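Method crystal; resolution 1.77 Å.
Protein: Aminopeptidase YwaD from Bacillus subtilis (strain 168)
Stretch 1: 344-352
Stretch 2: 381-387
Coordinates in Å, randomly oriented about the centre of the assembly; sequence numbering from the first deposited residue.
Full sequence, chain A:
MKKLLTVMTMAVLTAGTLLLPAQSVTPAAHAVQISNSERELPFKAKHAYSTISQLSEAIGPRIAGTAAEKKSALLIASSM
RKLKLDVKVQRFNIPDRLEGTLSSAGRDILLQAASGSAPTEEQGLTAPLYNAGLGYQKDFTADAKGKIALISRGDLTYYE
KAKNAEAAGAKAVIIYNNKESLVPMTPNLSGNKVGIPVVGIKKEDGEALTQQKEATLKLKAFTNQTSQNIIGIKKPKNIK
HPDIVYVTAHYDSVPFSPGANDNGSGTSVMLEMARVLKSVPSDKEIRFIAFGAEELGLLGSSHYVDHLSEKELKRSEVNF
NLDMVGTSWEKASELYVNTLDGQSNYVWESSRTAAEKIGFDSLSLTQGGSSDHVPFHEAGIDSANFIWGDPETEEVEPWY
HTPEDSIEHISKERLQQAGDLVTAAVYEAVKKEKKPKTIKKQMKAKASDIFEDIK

Stretch 1 344-352: SNYVWESSR
Stretch 2 (381-387) IDSANFI

Stretch 1 enters as loop at S344 and N345 and becomes helical from Y346 through R352, with phi/psi near -60/-45; stretch 2 is extended, S383 to I387 lying in a strand. Their N-to-C directions differ by 60° and the axes approach to 7.4 Å. Register is set by N345 CA to D382 CA at 5.9 Å and V347 CA to S383 CA at 6.0 Å; the chains then diverge, S351 CA lying 9.9 Å from F386 CA. The contact buries 348 Å² in total.

Two hydrogen bonds fasten the helix start. D382 (chi1 -67°, m; chi2 54°) directs its carboxylate to a backbone amide that has no helical carbonyl before it: Y346 N donates to D382 OD2 at 2.8 Å, almost linear at 172°. N345, with phi/psi -157/-172 and chi1 61° (p), uses both ends of its amide. N345 ND2 donates to S383 O at 3.0 Å and 151°, while N345 OD1 caps the helix, accepting from W348 N at 3.3 Å and, weakly, from V347 N at 2.9 Å and 125°. Asparagine suits this position because one side chain can both accept from the helix amides and donate to the strand.

Apolar packing continues the contact beyond these polar bonds. V347 (chi1 -174°, t) points toward the strand: V347 CG1 lies 3.5 Å from A384 CB and 3.8 Å from F386 CZ, while V347 CG2 reaches S383 CA at 3.6 Å. The small A384 methyl, also pointing toward the helix, leaves room for this close approach. S383 and N385 point away, as strand alternation requires. F386 leaves sideways, but chi1 -63° (m) and chi2 79° bring its ring tip nearer, with S351 OG 3.3 Å from F386 CZ at the ring edge. S351 (chi1 -58°, m) satisfies its buried hydroxyl within the helix, S351 OG donating to V347 O at 2.8 Å.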

# COMPACT_ATOMS: atom_id res chain seq x y z
N SER A 344 8.02 -20.80 -6.30
CA SER A 344 7.20 -21.45 -5.30
C SER A 344 7.83 -21.27 -3.92
O SER A 344 9.04 -21.05 -3.79
CB SER A 344 7.05 -22.93 -5.64
OG SER A 344 6.36 -23.64 -4.63
N ASN A 345 7.00 -21.32 -2.89
CA ASN A 345 7.47 -21.40 -1.51
C ASN A 345 6.35 -22.01 -0.68
O ASN A 345 5.34 -22.48 -1.22
CB ASN A 345 7.95 -20.03 -0.99
CG ASN A 345 6.86 -18.98 -0.99
OD1 ASN A 345 5.68 -19.30 -0.86
ND2 ASN A 345 7.25 -17.71 -1.11
N TYR A 346 6.53 -22.02 0.64
CA TYR A 346 5.54 -22.66 1.50
C TYR A 346 4.15 -22.06 1.34
O TYR A 346 3.15 -22.79 1.47
CB TYR A 346 6.00 -22.59 2.96
CG TYR A 346 7.03 -23.63 3.32
CD1 TYR A 346 7.21 -24.77 2.54
CD2 TYR A 346 7.83 -23.49 4.45
CE1 TYR A 346 8.14 -25.75 2.88
CE2 TYR A 346 8.77 -24.46 4.80
CZ TYR A 346 8.93 -25.58 4.00
OH TYR A 346 9.85 -26.55 4.33
N VAL A 347 4.04 -20.75 1.08
CA VAL A 347 2.73 -20.13 0.88
C VAL A 347 2.05 -20.70 -0.36
O VAL A 347 0.87 -21.05 -0.35
CB VAL A 347 2.85 -18.60 0.76
CG1 VAL A 347 1.48 -17.97 0.70
CG2 VAL A 347 3.67 -18.02 1.87
N TRP A 348 2.80 -20.77 -1.47
CA TRP A 348 2.23 -21.35 -2.68
C TRP A 348 1.83 -22.80 -2.47
O TRP A 348 0.74 -23.22 -2.87
CB TRP A 348 3.21 -21.21 -3.84
CG TRP A 348 2.71 -21.89 -5.06
CD1 TRP A 348 3.27 -22.97 -5.68
CD2 TRP A 348 1.54 -21.56 -5.81
NE1 TRP A 348 2.52 -23.33 -6.77
CE2 TRP A 348 1.44 -22.48 -6.87
CE3 TRP A 348 0.55 -20.57 -5.68
CZ2 TRP A 348 0.41 -22.44 -7.80
CZ3 TRP A 348 -0.48 -20.53 -6.61
CH2 TRP A 348 -0.54 -21.47 -7.66
N GLU A 349 2.70 -23.60 -1.82
CA GLU A 349 2.38 -25.00 -1.59
C GLU A 349 1.05 -25.15 -0.87
O GLU A 349 0.18 -25.92 -1.29
CB GLU A 349 3.50 -25.68 -0.80
CG GLU A 349 4.81 -25.80 -1.55
CD GLU A 349 5.89 -26.49 -0.73
OE1 GLU A 349 5.55 -27.33 0.12
OE2 GLU A 349 7.09 -26.19 -0.94
N SER A 350 0.87 -24.39 0.22
CA SER A 350 -0.37 -24.50 0.98
C SER A 350 -1.56 -24.00 0.18
O SER A 350 -2.66 -24.55 0.30
CB SER A 350 -0.24 -23.74 2.29
OG SER A 350 0.58 -24.45 3.19
N SER A 351 -1.36 -22.96 -0.63
CA SER A 351 -2.44 -22.42 -1.44
C SER A 351 -2.81 -23.39 -2.56
O SER A 351 -4.00 -23.60 -2.83
CB SER A 351 -2.05 -21.06 -2.01
OG SER A 351 -1.73 -20.16 -0.98
N ARG A 352 -1.81 -23.96 -3.23
CA ARG A 352 -2.08 -24.98 -4.24
C ARG A 352 -2.91 -26.11 -3.64
O ARG A 352 -3.92 -26.53 -4.22
CB ARG A 352 -0.78 -25.52 -4.83
CG ARG A 352 -0.86 -26.97 -5.30
CD ARG A 352 0.52 -27.65 -5.64
NE ARG A 352 1.42 -27.99 -4.55
CZ ARG A 352 2.74 -27.73 -4.52
NH1 ARG A 352 3.29 -27.04 -5.52
NH2 ARG A 352 3.47 -28.14 -3.48
N ILE A 381 11.83 -15.29 5.11
CA ILE A 381 10.61 -15.99 5.52
C ILE A 381 9.75 -16.18 4.29
O ILE A 381 9.50 -15.22 3.55
CB ILE A 381 9.87 -15.19 6.61
CG1 ILE A 381 10.76 -14.99 7.84
CG2 ILE A 381 8.56 -15.85 6.97
CD1 ILE A 381 10.36 -13.76 8.66
N ASP A 382 9.30 -17.41 4.05
CA ASP A 382 8.37 -17.67 2.95
C ASP A 382 7.17 -16.74 3.04
O ASP A 382 6.48 -16.70 4.06
CB ASP A 382 7.89 -19.12 3.02
CG ASP A 382 8.98 -20.13 2.76
OD1 ASP A 382 10.02 -20.08 3.45
OD2 ASP A 382 8.76 -21.01 1.91
N SER A 383 6.89 -16.01 1.96
CA SER A 383 5.78 -15.07 2.01
C SER A 383 5.19 -14.91 0.62
O SER A 383 5.86 -15.16 -0.38
CB SER A 383 6.21 -13.68 2.51
OG SER A 383 7.02 -13.04 1.54
N ALA A 384 3.96 -14.46 0.57
CA ALA A 384 3.30 -14.14 -0.67
C ALA A 384 2.17 -13.16 -0.43
O ALA A 384 1.69 -13.03 0.63
CB ALA A 384 2.75 -15.35 -1.33
N ASN A 385 1.77 -12.51 -1.50
CA ASN A 385 0.68 -11.57 -1.50
C ASN A 385 -0.47 -12.07 -2.38
O ASN A 385 -0.22 -12.40 -3.45
CB ASN A 385 1.16 -10.23 -2.00
CG ASN A 385 0.08 -9.20 -1.99
OD1 ASN A 385 -0.70 -9.14 -1.12
ND2 ASN A 385 0.07 -8.40 -3.00
N PHE A 386 -1.68 -12.11 -1.87
CA PHE A 386 -2.85 -12.55 -2.57
C PHE A 386 -3.62 -11.34 -3.12
O PHE A 386 -3.93 -10.47 -2.40
CB PHE A 386 -3.75 -13.38 -1.68
CG PHE A 386 -3.14 -14.66 -1.19
CD1 PHE A 386 -2.27 -14.65 -0.16
CD2 PHE A 386 -3.45 -15.85 -1.75
CE1 PHE A 386 -1.69 -15.80 0.30
CE2 PHE A 386 -2.89 -17.01 -1.30
CZ PHE A 386 -2.02 -16.99 -0.27
N ILE A 387 -3.98 -11.39 -4.39
CA ILE A 387 -4.63 -10.25 -5.04
C ILE A 387 -5.36 -10.74 -6.29
O ILE A 387 -4.86 -11.63 -7.00
CB ILE A 387 -3.59 -9.15 -5.37
CG1 ILE A 387 -4.20 -7.98 -6.14
CG2 ILE A 387 -2.42 -9.74 -6.13
CD1 ILE A 387 -3.25 -6.80 -6.29